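Local coordinates for protein blue-light receptor of the BLUF-family (PDB 2BYC) that probably works as a blue-light photoreceptor of the BLUF family, carrying a bound flavin, flavin mononucleotide in this crystal, as its chromophore, at residues V14-A17 with D22-Q25; R31-R36 with D62-L67; I42-G47 with K101-L106. One frame throughout, in Å; residues are numbered along the deposited sequence.

Contact 1 (V14-A17 with D22-Q25); sequences VRLA and DIVQ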
loop_
_atom_site.group_PDB
_atom_site.type_symbol
_atom_site.label_atom_id
_atom_site.label_comp_id
_atom_site.label_asym_id
_atom_site.label_seq_id
_atom_site.Cartn_x
_atom_site.Cartn_y
_atom_site.Cartn_z
ATOM N N VAL A 14 11.595 -2.384 -6.019
ATOM C CA VAL A 14 11.932 -3.524 -5.188
ATOM C C VAL A 14 13.433 -3.703 -5.038
ATOM O O VAL A 14 14.159 -3.575 -5.986
ATOM C CB VAL A 14 11.295 -4.751 -5.785
ATOM C CG1 VAL A 14 11.972 -5.976 -5.366
ATOM C CG2 VAL A 14 9.837 -4.767 -5.356
ATOM N N ARG A 15 13.890 -3.969 -3.831
ATOM C CA ARG A 15 15.271 -4.255 -3.670
ATOM C C ARG A 15 15.459 -5.394 -2.663
ATOM O O ARG A 15 16.024 -5.227 -1.558
ATOM C CB ARG A 15 16.002 -2.994 -3.273
ATOM C CG ARG A 15 17.450 -3.105 -3.523
ATOM C CD ARG A 15 18.171 -2.327 -2.461
ATOM N NE ARG A 15 19.556 -2.155 -2.828
ATOM C CZ ARG A 15 20.369 -1.262 -2.284
ATOM N NH1 ARG A 15 19.920 -0.437 -1.318
ATOM N NH2 ARG A 15 21.638 -1.227 -2.703
ATOM N N LEU A 16 14.988 -6.567 -3.080
ATOM C CA LEU A 16 14.800 -7.727 -2.189
ATOM C C LEU A 16 15.892 -8.792 -2.374
ATOM O O LEU A 16 16.100 -9.263 -3.467
ATOM C CB LEU A 16 13.462 -8.359 -2.530
ATOM C CG LEU A 16 12.208 -7.518 -2.374
ATOM C CD1 LEU A 16 11.056 -8.453 -2.535
ATOM C CD2 LEU A 16 12.225 -6.962 -0.992
ATOM N N ALA A 17 16.580 -9.180 -1.304
ATOM C CA ALA A 17 17.636 -10.204 -1.428
ATOM C C ALA A 17 16.911 -11.512 -1.712
ATOM O O ALA A 17 17.333 -12.290 -2.567
ATOM C CB ALA A 17 18.473 -10.263 -0.133
ATOM N N ASP A 22 11.856 -11.766 2.565
ATOM C CA ASP A 22 11.807 -10.343 2.809
ATOM C C ASP A 22 10.350 -9.903 2.961
ATOM O O ASP A 22 10.056 -9.115 3.856
ATOM C CB ASP A 22 12.493 -9.536 1.697
ATOM C CG ASP A 22 14.015 -9.718 1.695
ATOM O OD1 ASP A 22 14.496 -10.298 2.696
ATOM O OD2 ASP A 22 14.729 -9.258 0.723
ATOM N N ILE A 23 9.444 -10.351 2.071
ATOM C CA ILE A 23 8.034 -9.960 2.221
ATOM C C ILE A 23 7.341 -10.529 3.467
ATOM O O ILE A 23 6.482 -9.865 4.095
ATOM C CB ILE A 23 7.238 -10.247 0.939
ATOM C CG1 ILE A 23 7.480 -9.124 -0.059
ATOM C CG2 ILE A 23 5.745 -10.289 1.305
ATOM C CD1 ILE A 23 7.459 -9.523 -1.585
ATOM N N VAL A 24 7.692 -11.747 3.866
ATOM C CA VAL A 24 7.183 -12.281 5.152
ATOM C C VAL A 24 7.564 -11.389 6.345
ATOM O O VAL A 24 6.719 -11.097 7.206
ATOM C CB VAL A 24 7.660 -13.777 5.368
ATOM C CG1 VAL A 24 7.388 -14.278 6.768
ATOM C CG2 VAL A 24 6.953 -14.689 4.399
ATOM N N GLN A 25 8.805 -10.941 6.396
ATOM C CA GLN A 25 9.209 -10.059 7.502
ATOM C C GLN A 25 8.495 -8.712 7.408
ATOM O O GLN A 25 8.147 -8.117 8.401
ATOM C CB GLN A 25 10.714 -9.785 7.458
ATOM C CG GLN A 25 11.647 -11.016 7.619
ATOM C CD GLN A 25 13.203 -10.771 7.307
ATOM O OE1 GLN A 25 13.964 -10.262 8.177
ATOM N NE2 GLN A 25 13.670 -11.220 6.123
#

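Contact 2 (R31-R36 with D62-L67); sequences RVRNLR and DELFRL. With FMN (flavin mononucleotide), chain C.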
loop_
_atom_site.group_PDB
_atom_site.type_symbol
_atom_site.label_atom_id
_atom_site.label_comp_id
_atom_site.label_asym_id
_atom_site.label_seq_id
_atom_site.Cartn_x
_atom_site.Cartn_y
_atom_site.Cartn_z
ATOM N N ARG A 31 1.880 -5.794 10.193
ATOM C CA ARG A 31 0.652 -6.168 10.823
ATOM C C ARG A 31 0.631 -5.655 12.302
ATOM O O ARG A 31 -0.389 -5.117 12.789
ATOM C CB ARG A 31 0.442 -7.691 10.716
ATOM C CG ARG A 31 -0.933 -8.137 11.194
ATOM C CD ARG A 31 -1.050 -9.623 11.482
ATOM N NE ARG A 31 -2.459 -9.896 11.845
ATOM C CZ ARG A 31 -3.036 -11.105 12.006
ATOM N NH1 ARG A 31 -2.352 -12.260 11.867
ATOM N NH2 ARG A 31 -4.321 -11.166 12.335
ATOM N N VAL A 32 1.746 -5.761 13.021
ATOM C CA VAL A 32 1.711 -5.302 14.395
ATOM C C VAL A 32 1.792 -3.746 14.551
ATOM O O VAL A 32 0.936 -3.096 15.273
ATOM C CB VAL A 32 2.710 -6.066 15.211
ATOM C CG1 VAL A 32 2.738 -5.530 16.682
ATOM C CG2 VAL A 32 2.337 -7.586 15.163
ATOM N N ARG A 33 2.750 -3.140 13.850
ATOM C CA ARG A 33 2.902 -1.679 13.790
ATOM C C ARG A 33 1.654 -0.985 13.293
ATOM O O ARG A 33 1.097 -0.080 13.950
ATOM C CB ARG A 33 4.067 -1.351 12.843
ATOM C CG ARG A 33 4.473 0.099 12.697
ATOM C CD ARG A 33 5.463 0.456 13.778
ATOM N NE ARG A 33 6.890 0.417 13.412
ATOM C CZ ARG A 33 7.639 -0.651 13.216
ATOM N NH1 ARG A 33 7.145 -1.857 13.253
ATOM N NH2 ARG A 33 8.902 -0.496 12.926
ATOM N N ASN A 34 1.147 -1.398 12.138
ATOM C CA ASN A 34 -0.043 -0.689 11.632
ATOM C C ASN A 34 -1.238 -0.754 12.595
ATOM O O ASN A 34 -1.992 0.210 12.798
ATOM C CB ASN A 34 -0.442 -1.196 10.234
ATOM C CG ASN A 34 0.578 -0.869 9.214
ATOM O OD1 ASN A 34 1.592 -0.282 9.515
ATOM N ND2 ASN A 34 0.334 -1.247 7.996
ATOM N N LEU A 35 -1.435 -1.917 13.180
ATOM C CA LEU A 35 -2.521 -2.098 14.124
ATOM C C LEU A 35 -2.428 -1.062 15.294
ATOM O O LEU A 35 -3.450 -0.409 15.685
ATOM C CB LEU A 35 -2.478 -3.543 14.636
ATOM C CG LEU A 35 -3.808 -4.268 14.817
ATOM C CD1 LEU A 35 -4.190 -4.025 16.223
ATOM C CD2 LEU A 35 -4.918 -3.866 13.812
ATOM N N ARG A 36 -1.220 -0.878 15.800
ATOM C CA ARG A 36 -0.983 0.000 16.919
ATOM C C ARG A 36 -1.184 1.415 16.436
ATOM O O ARG A 36 -1.816 2.237 17.109
ATOM C CB ARG A 36 0.449 -0.185 17.392
ATOM C CG ARG A 36 0.848 0.766 18.472
ATOM C CD ARG A 36 2.029 0.262 19.212
ATOM N NE ARG A 36 3.245 0.445 18.436
ATOM C CZ ARG A 36 3.895 -0.544 17.825
ATOM N NH1 ARG A 36 3.424 -1.786 17.888
ATOM N NH2 ARG A 36 5.009 -0.265 17.157
ATOM N N ASP A 62 2.610 10.076 8.341
ATOM C CA ASP A 62 3.932 10.752 8.328
ATOM C C ASP A 62 5.046 9.914 8.980
ATOM O O ASP A 62 6.114 9.719 8.393
ATOM C CB ASP A 62 3.861 12.139 9.000
ATOM C CG ASP A 62 5.206 12.791 9.110
ATOM O OD1 ASP A 62 5.741 13.260 8.069
ATOM O OD2 ASP A 62 5.738 12.855 10.268
ATOM N N GLU A 63 4.772 9.414 10.187
ATOM C CA GLU A 63 5.684 8.603 10.939
ATOM C C GLU A 63 6.093 7.314 10.231
ATOM O O GLU A 63 7.283 6.984 10.096
ATOM C CB GLU A 63 5.017 8.262 12.247
ATOM C CG GLU A 63 5.899 7.502 13.145
ATOM C CD GLU A 63 5.278 7.138 14.505
ATOM O OE1 GLU A 63 4.170 6.510 14.531
ATOM O OE2 GLU A 63 5.939 7.447 15.546
ATOM N N LEU A 64 5.080 6.637 9.699
ATOM C CA LEU A 64 5.249 5.384 9.068
ATOM C C LEU A 64 6.025 5.587 7.810
ATOM O O LEU A 64 6.952 4.845 7.532
ATOM C CB LEU A 64 3.889 4.724 8.810
ATOM C CG LEU A 64 4.063 3.275 8.317
ATOM C CD1 LEU A 64 4.959 2.279 9.222
ATOM C CD2 LEU A 64 2.759 2.622 7.920
ATOM N N PHE A 65 5.642 6.574 7.022
ATOM C CA PHE A 65 6.286 6.740 5.746
ATOM C C PHE A 65 7.741 7.006 6.002
ATOM O O PHE A 65 8.573 6.589 5.218
ATOM C CB PHE A 65 5.608 7.903 4.989
ATOM C CG PHE A 65 6.165 8.140 3.608
ATOM C CD1 PHE A 65 6.165 7.119 2.669
ATOM C CD2 PHE A 65 6.628 9.383 3.238
ATOM C CE1 PHE A 65 6.630 7.345 1.378
ATOM C CE2 PHE A 65 7.100 9.609 1.952
ATOM C CZ PHE A 65 7.104 8.584 1.022
ATOM N N ARG A 66 8.040 7.677 7.127
ATOM C CA ARG A 66 9.406 8.012 7.471
ATOM C C ARG A 66 10.180 6.758 7.638
ATOM O O ARG A 66 11.267 6.693 7.122
ATOM C CB ARG A 66 9.545 8.808 8.772
ATOM C CG ARG A 66 8.956 10.153 8.633
ATOM C CD ARG A 66 9.966 11.264 8.288
ATOM N NE ARG A 66 9.262 12.548 8.275
ATOM C CZ ARG A 66 8.693 13.080 9.353
ATOM N NH1 ARG A 66 8.762 12.444 10.525
ATOM N NH2 ARG A 66 8.039 14.228 9.250
ATOM N N LEU A 67 9.629 5.798 8.377
ATOM C CA LEU A 67 10.269 4.501 8.642
ATOM C C LEU A 67 10.432 3.681 7.391
ATOM O O LEU A 67 11.497 3.157 7.098
ATOM C CB LEU A 67 9.401 3.730 9.610
ATOM C CG LEU A 67 9.888 4.001 11.015
ATOM C CD1 LEU A 67 8.819 3.620 12.060
ATOM C CD2 LEU A 67 11.292 3.273 11.211
HETATM N N1 FMN C . 6.367 -1.570 8.173
HETATM C C2 FMN C . 5.181 -1.290 8.813
HETATM O O2 FMN C . 5.130 -1.290 10.066
HETATM N N3 FMN C . 4.050 -1.018 8.115
HETATM C C4 FMN C . 4.134 -1.065 6.768
HETATM O O4 FMN C . 3.171 -0.768 6.137
HETATM C C4A FMN C . 5.328 -1.349 6.097
HETATM N N5 FMN C . 5.362 -1.381 4.713
HETATM C C5A FMN C . 6.568 -1.584 4.027
HETATM C C6 FMN C . 6.617 -1.577 2.651
HETATM C C7 FMN C . 7.792 -1.844 1.932
HETATM C C7M FMN C . 7.841 -1.674 0.408
HETATM C C8 FMN C . 8.944 -2.091 2.648
HETATM C C8M FMN C . 10.281 -2.321 1.961
HETATM C C9 FMN C . 8.916 -2.089 4.041
HETATM C C9A FMN C . 7.698 -1.828 4.741
HETATM N N10 FMN C . 7.645 -1.839 6.153
HETATM C C10 FMN C . 6.449 -1.576 6.811
HETATM C "C1'" FMN C . 8.746 -2.410 6.981
HETATM C "C2'" FMN C . 9.219 -1.207 7.762
HETATM O "O2'" FMN C . 10.126 -0.627 6.869
HETATM C "C3'" FMN C . 9.863 -1.497 9.129
HETATM O "O3'" FMN C . 11.119 -2.059 8.917
HETATM C "C4'" FMN C . 9.094 -2.404 10.077
HETATM O "O4'" FMN C . 7.890 -1.808 10.607
HETATM C "C5'" FMN C . 9.982 -2.731 11.281
HETATM O "O5'" FMN C . 10.607 -4.016 11.295
HETATM P P FMN C . 11.204 -4.397 12.733
HETATM O O1P FMN C . 11.742 -5.837 12.759
HETATM O O2P FMN C . 12.335 -3.398 12.941
HETATM O O3P FMN C . 10.018 -4.167 13.637
#

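Contact 3 (I42-G47 with K101-L106); sequences ILLYNG and KELRAL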
loop_
_atom_site.group_PDB
_atom_site.type_symbol
_atom_site.label_atom_id
_atom_site.label_comp_id
_atom_site.label_asym_id
_atom_site.label_seq_id
_atom_site.Cartn_x
_atom_site.Cartn_y
_atom_site.Cartn_z
ATOM N N ILE A 42 -2.848 -1.299 1.741
ATOM C CA ILE A 42 -2.565 -2.398 0.851
ATOM C C ILE A 42 -1.148 -2.179 0.266
ATOM O O ILE A 42 -0.726 -1.061 0.063
ATOM C CB ILE A 42 -3.655 -2.540 -0.305
ATOM C CG1 ILE A 42 -3.929 -1.163 -0.969
ATOM C CG2 ILE A 42 -4.968 -3.051 0.188
ATOM C CD1 ILE A 42 -4.327 -1.175 -2.481
ATOM N N LEU A 43 -0.455 -3.276 0.003
ATOM C CA LEU A 43 0.818 -3.248 -0.646
ATOM C C LEU A 43 0.775 -4.077 -1.886
ATOM O O LEU A 43 0.409 -5.265 -1.861
ATOM C CB LEU A 43 1.765 -3.865 0.292
ATOM C CG LEU A 43 3.247 -4.083 -0.043
ATOM C CD1 LEU A 43 3.917 -2.778 -0.396
ATOM C CD2 LEU A 43 3.949 -4.840 1.074
ATOM N N LEU A 44 1.130 -3.479 -3.005
ATOM C CA LEU A 44 1.054 -4.193 -4.265
ATOM C C LEU A 44 2.490 -4.530 -4.574
ATOM O O LEU A 44 3.322 -3.675 -4.470
ATOM C CB LEU A 44 0.397 -3.339 -5.393
ATOM C CG LEU A 44 -1.027 -2.832 -5.136
ATOM C CD1 LEU A 44 -1.113 -1.752 -4.158
ATOM C CD2 LEU A 44 -1.514 -2.195 -6.337
ATOM N N TYR A 45 2.735 -5.753 -5.015
ATOM C CA TYR A 45 4.063 -6.187 -5.286
ATOM C C TYR A 45 4.006 -6.962 -6.624
ATOM O O TYR A 45 3.208 -7.868 -6.730
ATOM C CB TYR A 45 4.599 -6.996 -4.134
ATOM C CG TYR A 45 5.824 -7.792 -4.533
ATOM C CD1 TYR A 45 7.065 -7.180 -4.713
ATOM C CD2 TYR A 45 5.704 -9.161 -4.775
ATOM C CE1 TYR A 45 8.185 -7.933 -5.115
ATOM C CE2 TYR A 45 6.779 -9.901 -5.158
ATOM C CZ TYR A 45 7.989 -9.304 -5.348
ATOM O OH TYR A 45 9.023 -10.142 -5.758
ATOM N N ASN A 46 4.810 -6.592 -7.637
ATOM C CA ASN A 46 4.708 -7.279 -8.980
ATOM C C ASN A 46 6.034 -7.848 -9.334
ATOM O O ASN A 46 6.216 -8.328 -10.448
ATOM C CB ASN A 46 4.305 -6.288 -10.075
ATOM C CG ASN A 46 5.382 -5.219 -10.341
ATOM O OD1 ASN A 46 5.278 -4.431 -11.246
ATOM N ND2 ASN A 46 6.370 -5.194 -9.550
ATOM N N GLY A 47 6.946 -7.817 -8.376
ATOM C CA GLY A 47 8.262 -8.359 -8.592
ATOM C C GLY A 47 9.294 -7.296 -8.931
ATOM O O GLY A 47 10.476 -7.564 -8.861
ATOM N N LYS A 101 0.326 -12.557 -9.026
ATOM C CA LYS A 101 -0.844 -13.346 -9.484
ATOM C C LYS A 101 -2.157 -12.631 -9.276
ATOM O O LYS A 101 -2.905 -12.479 -10.203
ATOM C CB LYS A 101 -0.963 -14.736 -8.842
ATOM C CG LYS A 101 -2.170 -15.523 -9.454
ATOM C CD LYS A 101 -2.216 -17.017 -9.079
ATOM C CE LYS A 101 -3.109 -17.793 -10.060
ATOM N NZ LYS A 101 -3.110 -19.356 -9.942
ATOM N N GLU A 102 -2.467 -12.202 -8.073
ATOM C CA GLU A 102 -3.773 -11.580 -7.864
ATOM C C GLU A 102 -3.913 -10.224 -8.524
ATOM O O GLU A 102 -4.989 -9.799 -8.862
ATOM C CB GLU A 102 -4.046 -11.427 -6.368
ATOM C CG GLU A 102 -5.448 -10.991 -5.986
ATOM C CD GLU A 102 -5.587 -10.790 -4.465
ATOM O OE1 GLU A 102 -4.547 -10.552 -3.799
ATOM O OE2 GLU A 102 -6.725 -10.849 -3.925
ATOM N N LEU A 103 -2.821 -9.504 -8.684
ATOM C CA LEU A 103 -2.952 -8.227 -9.379
ATOM C C LEU A 103 -3.233 -8.521 -10.854
ATOM O O LEU A 103 -3.958 -7.791 -11.484
ATOM C CB LEU A 103 -1.664 -7.423 -9.275
ATOM C CG LEU A 103 -1.502 -6.019 -9.836
ATOM C CD1 LEU A 103 -2.517 -5.129 -9.218
ATOM C CD2 LEU A 103 -0.090 -5.510 -9.518
ATOM N N ARG A 104 -2.613 -9.569 -11.411
ATOM C CA ARG A 104 -2.930 -10.012 -12.797
ATOM C C ARG A 104 -4.436 -10.230 -12.980
ATOM O O ARG A 104 -5.031 -9.717 -13.929
ATOM C CB ARG A 104 -2.154 -11.293 -13.173
ATOM C CG ARG A 104 -0.732 -11.078 -13.668
ATOM C CD ARG A 104 -0.038 -12.454 -13.903
ATOM N NE ARG A 104 0.470 -13.138 -12.682
ATOM C CZ ARG A 104 0.715 -14.464 -12.550
ATOM N NH1 ARG A 104 0.475 -15.302 -13.561
ATOM N NH2 ARG A 104 1.196 -14.972 -11.399
ATOM N N ALA A 105 -5.048 -10.983 -12.066
ATOM C CA ALA A 105 -6.472 -11.263 -12.107
ATOM C C ALA A 105 -7.367 -10.048 -11.851
ATOM O O ALA A 105 -8.457 -9.956 -12.408
ATOM C CB ALA A 105 -6.818 -12.368 -11.113
ATOM N N LEU A 106 -6.927 -9.094 -11.036
ATOM C CA LEU A 106 -7.809 -7.992 -10.631
ATOM C C LEU A 106 -7.695 -6.727 -11.454
ATOM O O LEU A 106 -8.642 -5.943 -11.484
ATOM C CB LEU A 106 -7.604 -7.634 -9.151
ATOM C CG LEU A 106 -8.365 -8.255 -7.963
ATOM C CD1 LEU A 106 -8.540 -9.761 -8.026
ATOM C CD2 LEU A 106 -7.676 -7.818 -6.677
#

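Contact 1 (V14-A17 with D22-Q25)
The polar part of the contact centres on one oxygen, OD2 of Asp22, which meets the backbone of the loop 14-17. Ala17 N lies 2.7 Å from Asp22 OD2, but the N-H...O angle of 124° makes this a weak, strongly bent hydrogen bond. The same oxygen also accepts from the backbone N of Asp18, so two successive amides at the entry to the helix face one oxygen of this buried residue, the first only weakly. With its CG beside the backbone N (chi1 -70°), Asp22 reaches back toward the loop, and OD2 comes within 3.3 Å of Leu16 CA.

The apolar part belongs to Leu16, whose two methyls go to different partners. CD2 lies 3.7 Å from Asp22 CB as the two side chains run past each other in opposite directions. CD1 meets the tip of Ile23, CD1 to CD1, at 3.9 Å, and both side chains continue onto Tyr45 of strand 40-45.

Together the contacts fold the loop after strand 5-14 back against the opening turns of helix 19-37. This is the first strand-to-helix connection of a beta-alpha-beta crossover, as expected of the ferredoxin-like alpha/beta fold of BLUF domains.

Contact 2 (R31-R36 with D62-L67)
Arg33 and Leu64 touch across an unusually wide pair of helices: the nearly antiparallel axes (158°) stay 11.7 Å apart, no hydrogen bond joins them, and the flavin ring enters between their side chains. These are the two helices of the ferredoxin-like BLUF domain, and the contact forms part of its chromophore pocket. Arg33 CG lies 4.1 Å from Leu64 CD1. A bend at chi2 (87°) and another at chi3 then turn the guanidinium along the ribityl chain, with Leu67 CD1 at its edge, 4.0 Å from Arg33 NE, and FMN O4' over one face. The model sets O4' too close to Arg33 CZ for its exact geometry to be trusted. With an alanine in place of Arg33, Leu67 CD1 would probably lose its partner on helix 31-36 and the ribityl chain its guanidinium flank.

Leu64 CD1 sits above the pyrimidine face, 3.6 Å from FMN N3, while its other methyl, CD2, is 3.5 Å from Asn34 OD1. Asn34 ND2 bonds Ser94 O and reaches FMN O4 only weakly, at 3.4 Å; the Ser94 bond helps fix the amide's rotation. OD1 is thereby set to accept from FMN N3 at 2.9 Å, with an almost straight N-H...O angle of 177°.

Contact 3 (I42-G47 with K101-L106)
Leu44, near the end of strand 40-45, and Asn46, just beyond it, pack against a single residue of the short helix 100-106, Leu103. The strand belongs to the sheet of a ferredoxin-like BLUF domain, and the helix follows the parallel strand 96-98, so the contact joins the sheet to the chain that leaves it.

Ile42 and Leu43 do not meet the helix; they hold the strand in the sheet. Ile42 pairs through its backbone with Thr53 of the antiparallel neighbour, and its side chain packs on Ile128. Leu43 bonds through its backbone to Arg96 and Val98, the strand that leads directly into the helix.

Leu44 makes the closest approach. Its CD2 meets Leu103 CD1 at 4.2 Å, methyl against methyl, a van der Waals contact with no polar component. Leu103 carries its CG anti to the backbone N (chi1 -177°), which extends its branch from the helix toward the strand. Leu124 touches both leucines, and Ile128 and Leu113 add to the cover of Leu44, so the contact is one portion of a larger buried apolar cluster with helix 120-131.

Tyr45 points away from helix 100-106 and turns toward helix 19-37, where it touches Pro19, while its backbone pairs with Val98. Asn46 only grazes the helix: its CB lies 4.5 Å from Leu103 CD2. Its carbonyl O accepts from Arg100 NE, a second tie between the strand end and the start of the helix.

Gly47 closes the segment with a positive phi of 99°, at which a side-chain carbon would collide with the carbonyl O of Asn46, enough to explain a glycine. The turn brings Gly47 N over the centre of the Tyr45 ring, 3.4 Å above its plane.

Contact 3 is fully buried and purely apolar across its segments, whereas contacts 1 and 2 each mix buried with exposed residues and add polar chemistry. Contact 1 closes a loop onto a helix start through a carboxylate; in contact 2 one helix turns polar groups to the ligand and the other a leucine methyl. Contacts 1 and 2 both use helix 19-37, near its beginning and near its end, with centres about 17 Å apart and no touch. Contacts 1 and 3 do meet, at Tyr45: Ile23 CD1 lies 3.7 Å from Tyr45 CE2. Contacts 2 and 3 lie on opposite sides of the chain's centre, about 21 Å between centres, one at the flavin, the other beside helix 120-131.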